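Local coordinates for PcaV transcriptional regulator (Streptomyces coelicolor, PDB 4FHT), which regulates transcription as a MarR-family regulator, probably by binding DNA through a winged helix-turn-helix, and binds the natural ligand 3,4-dihydroxybenzoate, at the interface of chains A and B. Coordinates in Å, arbitrary orientation; residue numbers count along the deposited sequence, not the author numbering. Chains: chain A/B, PcaV transcriptional regulator.

Contact 1: the interface of chains A and B. Residues chain A 13, 135-136, 138-139; chain B 20, 121, 124, 128, 132.
In A:Arg138 and B:Glu128 each CG lies anti to the carbonyl carbon (chi1 -72° and -63°); the arginine, bent at chi3, and the extended glutamate bring their tips together. This is part of the two-fold dimer interface of a MarR-family regulator, where helix 126-140 of each chain packs on the other. The guanidinium grips the carboxylate end-on in a salt bridge. NH2 of A:Arg138 gives a hydrogen bond of 2.7 Å to OE1 of B:Glu128, on its syn side but tilted out of the carboxylate plane. NH1 of A:Arg138 binds OE2 of B:Glu128 at 2.9 Å, from above that plane. The two flat groups are turned 51° apart. Methyl CD2 of B:Leu124 lies over one face of the guanidinium, toward its rim, 3.5 Å from CZ of A:Arg138. CD1 of B:Leu124 meets CG2 of A:Val139 at 3.6 Å. That same CG2 sits over the centre of the B:Phe132 ring. CG1 of A:Val139 points to CD1 of B:Leu20 (3.6 Å), whose CD2 touches CG1 of A:Ile136. CD1 of A:Leu135 rests against the carbonyl O of B:Glu128 and the N of B:Phe132. Nearby, CB of A:Pro13 is 3.9 Å from CD2 of B:Leu121.

Contact 2: the interface of chains A and B. Residues chain A 14-15, 17-18, 21; chain B 20-21, 24, 38, 136.
Helix 13-32 of chain A packs against helix 13-31 of chain B, the same N-terminal helix of this MarR-family fold in both copies. A:Gly14, A:Ala17 and A:Gln21 face B:Leu20, B:Gln21 and B:His24. A:His15, A:Arg18, B:His24 and B:Ser38 are 3,4-dihydroxybenzoate-binding residues. The CA of A:Gly14 sits over the centre of the B:His24 ring, 3.3 Å from its centroid, a CH-pi contact. With no side chain on the glycine, the ring can come down onto the backbone. B:His24 is held from its own chain: its ND1 gives a hydrogen bond to the amide oxygen OE1 of B:Gln21, 3.0 Å long and 164° at the hydrogen. OE1 lies in the ring plane, at its edge, so the bond would limit rotation of the imidazole. The B:Gln21 chain has CG anti to the backbone N (chi1 174°) and bends at chi2 (57°). This carries OE1 of B:Gln21 to the backbone of the other helix, 3.2 Å from N of A:Arg18. CB of A:Ala17 lies between OE1 of B:Gln21 and CD2 of B:Leu20, 3.7 Å from the latter. A:Gln21 and B:Gln21 cross at about a right angle, with their CB atoms 3.8 Å apart and their amide planes nearly parallel.

Contact 3: the interface of chains A and B. Residues chain A 38-39, 42, 62-64; chain B 15, 18, 22.
The guanidinium of B:Arg18 presents its edge to the backbone of A:Val62 and A:Gly63, with both carbonyl carbons in its plane. OE1 of B:Gln22 lies at the same rim. CD2 of A:Leu64 lies over one face, toward NH1, 3.8 Å from CZ of B:Arg18. NH2 of B:Arg18 gives a nearly straight hydrogen bond of 2.6 Å to the carbonyl O of A:Val62, almost along the C=O axis. NH1 of B:Arg18 reaches O of A:Gly63 at 3.1 Å, from well above that carbonyl's plane. O of A:Gly63 takes a second bond, head-on, from the amide NE2 of B:Gln22 at 3.0 Å. B:Gln22 also steadies the arginine from its own chain: its OE1 accepts from NH1 of B:Arg18 at 2.8 Å. The B:Arg18 chain bends at chi3 (68°), turning the guanidinium up to the two carbonyls. CG of A:Pro39 touches CD of B:Arg18. An alanine in place of B:Arg18 would probably leave the A:Val62 carbonyl without its mate, O of A:Gly63 with one donor fewer and OE1 of B:Gln22 without NH1. B:Arg18, B:His15 and A:Ser38 bind 3,4-dihydroxybenzoate. The site joins helix 13-31 of chain B to the end of helix 55-62 and the following loop of chain A, in the MarR-type helix-turn-helix region.

Contact 1: the interface of chains A and B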
# COMPACT_ATOMS: atom_id res chain seq x y z
N PRO A 13 -0.92 -12.18 -2.52
CA PRO A 13 -0.57 -10.91 -3.16
C PRO A 13 -0.92 -9.70 -2.29
O PRO A 13 -0.18 -8.71 -2.29
CB PRO A 13 -1.43 -10.92 -4.43
CG PRO A 13 -2.53 -11.89 -4.16
CD PRO A 13 -1.93 -12.93 -3.29
N LEU A 135 4.49 -6.42 -14.26
CA LEU A 135 3.66 -7.34 -13.49
C LEU A 135 2.79 -6.61 -12.47
O LEU A 135 1.59 -6.86 -12.38
CB LEU A 135 4.52 -8.40 -12.79
CG LEU A 135 5.34 -9.32 -13.70
CD1 LEU A 135 5.96 -10.45 -12.89
CD2 LEU A 135 4.50 -9.87 -14.85
N ILE A 136 3.39 -5.70 -11.70
CA ILE A 136 2.66 -5.01 -10.65
C ILE A 136 1.55 -4.11 -11.19
O ILE A 136 0.48 -4.02 -10.59
CB ILE A 136 3.60 -4.21 -9.70
CG1 ILE A 136 2.84 -3.73 -8.47
CG2 ILE A 136 4.25 -3.04 -10.42
CD1 ILE A 136 3.72 -3.04 -7.45
N ARG A 138 -0.12 -4.63 -13.97
CA ARG A 138 -1.16 -5.56 -14.41
C ARG A 138 -1.97 -6.09 -13.22
O ARG A 138 -3.19 -6.15 -13.27
CB ARG A 138 -0.55 -6.71 -15.22
CG ARG A 138 -0.08 -6.29 -16.60
CD ARG A 138 0.89 -7.30 -17.20
NE ARG A 138 0.31 -8.64 -17.26
CZ ARG A 138 1.00 -9.74 -17.57
NH1 ARG A 138 2.29 -9.65 -17.85
NH2 ARG A 138 0.39 -10.92 -17.60
N VAL A 139 -1.28 -6.46 -12.15
CA VAL A 139 -1.96 -6.95 -10.95
C VAL A 139 -2.77 -5.84 -10.28
O VAL A 139 -3.85 -6.08 -9.75
CB VAL A 139 -0.97 -7.56 -9.94
CG1 VAL A 139 -1.69 -8.02 -8.68
CG2 VAL A 139 -0.23 -8.72 -10.57
N LEU B 20 -1.30 -0.71 -6.08
CA LEU B 20 -1.51 -2.13 -5.80
C LEU B 20 -2.22 -2.32 -4.47
O LEU B 20 -3.15 -3.11 -4.36
CB LEU B 20 -0.18 -2.88 -5.80
CG LEU B 20 -0.24 -4.37 -5.50
CD1 LEU B 20 -0.93 -5.12 -6.63
CD2 LEU B 20 1.15 -4.94 -5.26
N LEU B 121 -4.90 -12.29 -8.95
CA LEU B 121 -3.78 -12.81 -9.73
C LEU B 121 -4.16 -13.20 -11.16
O LEU B 121 -3.30 -13.53 -11.98
CB LEU B 121 -3.13 -14.00 -9.01
CG LEU B 121 -2.51 -13.66 -7.65
CD1 LEU B 121 -2.15 -14.92 -6.88
CD2 LEU B 121 -1.30 -12.77 -7.84
N LEU B 124 -2.27 -12.45 -14.41
CA LEU B 124 -0.97 -13.09 -14.61
C LEU B 124 -1.08 -14.58 -14.90
O LEU B 124 -1.90 -15.28 -14.32
CB LEU B 124 -0.07 -12.89 -13.39
CG LEU B 124 0.30 -11.46 -13.00
CD1 LEU B 124 1.48 -11.49 -12.04
CD2 LEU B 124 0.62 -10.62 -14.23
N GLU B 128 4.17 -16.22 -14.28
CA GLU B 128 4.36 -14.81 -13.98
C GLU B 128 4.04 -14.54 -12.51
O GLU B 128 4.59 -13.61 -11.91
CB GLU B 128 3.48 -13.94 -14.89
CG GLU B 128 3.83 -14.04 -16.37
CD GLU B 128 2.99 -13.11 -17.23
OE1 GLU B 128 1.75 -13.25 -17.22
OE2 GLU B 128 3.57 -12.23 -17.90
N PHE B 132 6.31 -12.65 -9.83
CA PHE B 132 5.70 -11.53 -9.13
C PHE B 132 5.97 -11.57 -7.63
O PHE B 132 6.42 -10.59 -7.05
CB PHE B 132 4.20 -11.48 -9.40
CG PHE B 132 3.47 -10.45 -8.57
CD1 PHE B 132 3.66 -9.10 -8.78
CD2 PHE B 132 2.58 -10.85 -7.58
CE1 PHE B 132 2.99 -8.16 -8.02
CE2 PHE B 132 1.90 -9.92 -6.82
CZ PHE B 132 2.10 -8.57 -7.04

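Contact 2: the interface of chains A and B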
# COMPACT_ATOMS: atom_id res chain seq x y z
N GLY A 14 -2.01 -9.79 -1.54
CA GLY A 14 -2.41 -8.72 -0.65
C GLY A 14 -1.45 -8.53 0.51
O GLY A 14 -1.21 -7.41 0.96
N HIS A 15 -0.89 -9.63 0.99
CA HIS A 15 0.11 -9.58 2.06
C HIS A 15 1.36 -8.86 1.57
O HIS A 15 1.89 -7.97 2.25
CB HIS A 15 0.47 -10.98 2.54
CG HIS A 15 1.55 -11.00 3.58
ND1 HIS A 15 1.36 -10.53 4.86
CD2 HIS A 15 2.83 -11.44 3.52
CE1 HIS A 15 2.48 -10.68 5.55
NE2 HIS A 15 3.38 -11.23 4.76
N ALA A 17 1.44 -6.86 -1.00
CA ALA A 17 1.03 -5.51 -1.35
C ALA A 17 1.12 -4.56 -0.15
O ALA A 17 1.65 -3.45 -0.27
CB ALA A 17 -0.38 -5.50 -1.91
N ARG A 18 0.61 -5.01 0.99
CA ARG A 18 0.65 -4.20 2.20
C ARG A 18 2.09 -3.90 2.61
O ARG A 18 2.43 -2.76 2.93
CB ARG A 18 -0.07 -4.88 3.37
CG ARG A 18 0.21 -4.19 4.70
CD ARG A 18 -0.60 -4.75 5.86
NE ARG A 18 -0.25 -6.12 6.21
CZ ARG A 18 0.85 -6.47 6.88
NH1 ARG A 18 1.72 -5.54 7.27
NH2 ARG A 18 1.08 -7.75 7.15
N GLN A 21 3.81 -1.38 0.32
CA GLN A 21 3.34 -0.02 0.55
C GLN A 21 3.86 0.57 1.86
O GLN A 21 4.14 1.76 1.95
CB GLN A 21 1.81 0.05 0.47
CG GLN A 21 1.22 1.42 0.81
CD GLN A 21 1.75 2.54 -0.06
OE1 GLN A 21 2.25 2.32 -1.16
NE2 GLN A 21 1.63 3.77 0.43
N LEU B 20 -1.30 -0.71 -6.08
CA LEU B 20 -1.51 -2.13 -5.80
C LEU B 20 -2.22 -2.32 -4.47
O LEU B 20 -3.15 -3.11 -4.36
CB LEU B 20 -0.18 -2.88 -5.80
CG LEU B 20 -0.24 -4.37 -5.50
CD1 LEU B 20 -0.93 -5.12 -6.63
CD2 LEU B 20 1.15 -4.94 -5.26
N GLN B 21 -1.78 -1.57 -3.46
CA GLN B 21 -2.36 -1.64 -2.13
C GLN B 21 -3.77 -1.07 -2.12
O GLN B 21 -4.63 -1.55 -1.39
CB GLN B 21 -1.47 -0.93 -1.10
CG GLN B 21 -2.08 -0.83 0.30
CD GLN B 21 -2.46 -2.18 0.91
OE1 GLN B 21 -2.01 -3.23 0.45
NE2 GLN B 21 -3.28 -2.15 1.95
N HIS B 24 -5.71 -3.82 -3.54
CA HIS B 24 -5.83 -4.81 -2.47
C HIS B 24 -6.94 -4.44 -1.50
O HIS B 24 -7.81 -5.25 -1.19
CB HIS B 24 -4.50 -4.91 -1.71
CG HIS B 24 -4.56 -5.80 -0.51
ND1 HIS B 24 -3.78 -5.59 0.61
CD2 HIS B 24 -5.29 -6.92 -0.25
CE1 HIS B 24 -4.03 -6.53 1.51
NE2 HIS B 24 -4.94 -7.35 1.01
N SER B 38 -7.04 -6.98 6.84
CA SER B 38 -6.00 -7.93 6.44
C SER B 38 -4.83 -8.05 7.44
O SER B 38 -4.29 -9.14 7.61
CB SER B 38 -5.52 -7.65 5.01
OG SER B 38 -4.49 -6.68 4.97
N ILE B 136 8.48 -8.71 -5.85
CA ILE B 136 7.85 -7.78 -4.92
C ILE B 136 8.38 -7.97 -3.50
O ILE B 136 8.48 -7.01 -2.74
CB ILE B 136 6.31 -7.89 -4.95
CG1 ILE B 136 5.68 -6.70 -4.22
CG2 ILE B 136 5.83 -9.20 -4.34
CD1 ILE B 136 4.18 -6.65 -4.33

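Contact 3: the interface of chains A and B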
# COMPACT_ATOMS: atom_id res chain seq x y z
N SER A 38 3.05 11.33 -1.12
CA SER A 38 3.23 10.82 -2.47
C SER A 38 2.02 11.06 -3.40
O SER A 38 2.22 11.38 -4.58
CB SER A 38 3.70 9.35 -2.48
OG SER A 38 2.64 8.42 -2.34
N PRO A 39 0.78 10.93 -2.88
CA PRO A 39 -0.34 11.30 -3.76
C PRO A 39 -0.33 12.78 -4.15
O PRO A 39 -0.76 13.13 -5.24
CB PRO A 39 -1.57 10.98 -2.91
CG PRO A 39 -1.11 9.91 -1.99
CD PRO A 39 0.30 10.29 -1.65
N ALA A 42 2.07 13.08 -6.93
CA ALA A 42 1.45 12.53 -8.12
C ALA A 42 0.61 13.59 -8.82
O ALA A 42 0.63 13.71 -10.05
CB ALA A 42 0.60 11.32 -7.77
N VAL A 62 -3.77 9.66 -12.25
CA VAL A 62 -2.85 9.21 -11.21
C VAL A 62 -3.43 8.13 -10.29
O VAL A 62 -2.77 7.70 -9.35
CB VAL A 62 -2.36 10.40 -10.35
CG1 VAL A 62 -1.64 11.42 -11.23
CG2 VAL A 62 -3.52 11.04 -9.62
N GLY A 63 -4.66 7.71 -10.57
CA GLY A 63 -5.28 6.64 -9.81
C GLY A 63 -5.73 7.04 -8.41
O GLY A 63 -5.52 6.31 -7.45
N LEU A 64 -6.35 8.21 -8.31
CA LEU A 64 -6.92 8.66 -7.04
C LEU A 64 -8.41 8.96 -7.23
O LEU A 64 -8.80 9.58 -8.22
CB LEU A 64 -6.20 9.91 -6.54
CG LEU A 64 -4.74 9.75 -6.09
CD1 LEU A 64 -4.09 11.11 -5.92
CD2 LEU A 64 -4.68 8.95 -4.80
N HIS B 15 4.79 4.55 -6.70
CA HIS B 15 3.51 4.84 -7.31
C HIS B 15 2.74 3.54 -7.54
O HIS B 15 1.56 3.43 -7.21
CB HIS B 15 3.71 5.56 -8.64
CG HIS B 15 2.45 5.77 -9.42
ND1 HIS B 15 1.47 6.65 -9.02
CD2 HIS B 15 2.02 5.23 -10.58
CE1 HIS B 15 0.48 6.63 -9.90
NE2 HIS B 15 0.79 5.78 -10.85
N ARG B 18 1.49 2.08 -4.22
CA ARG B 18 0.27 2.70 -3.74
C ARG B 18 -0.96 2.16 -4.47
O ARG B 18 -1.97 1.83 -3.84
CB ARG B 18 0.32 4.23 -3.87
CG ARG B 18 -1.03 4.88 -3.61
CD ARG B 18 -1.01 6.39 -3.66
NE ARG B 18 -0.76 6.92 -5.00
CZ ARG B 18 -1.65 6.94 -5.99
NH1 ARG B 18 -2.86 6.43 -5.81
NH2 ARG B 18 -1.33 7.47 -7.16
N GLN B 22 -4.00 -0.05 -2.94
CA GLN B 22 -5.34 0.48 -3.15
C GLN B 22 -6.24 -0.60 -3.74
O GLN B 22 -7.37 -0.79 -3.30
CB GLN B 22 -5.32 1.69 -4.09
CG GLN B 22 -4.97 3.00 -3.43
CD GLN B 22 -5.05 4.17 -4.40
OE1 GLN B 22 -4.71 5.30 -4.04
NE2 GLN B 22 -5.49 3.91 -5.62

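The three contacts belong to one two-fold dimer interface, and each has a twin with the chains exchanged. The C-alpha centres of contact 1 and contact 2 lie about 11 Å apart, and the two share B:Leu20. By the same measure, contact 3 is about 14 Å from contact 2 and about 17 Å from contact 1. Helix 13-31 of chain B runs through all of them. Contact 1 adds helix 126-140 of both chains, whereas contact 3 reaches the DNA-binding region of the partner. Ligand-binding positions occur in contacts 2 and 3, so 3,4-dihydroxybenzoate could plausibly influence how the two DNA-binding regions are placed.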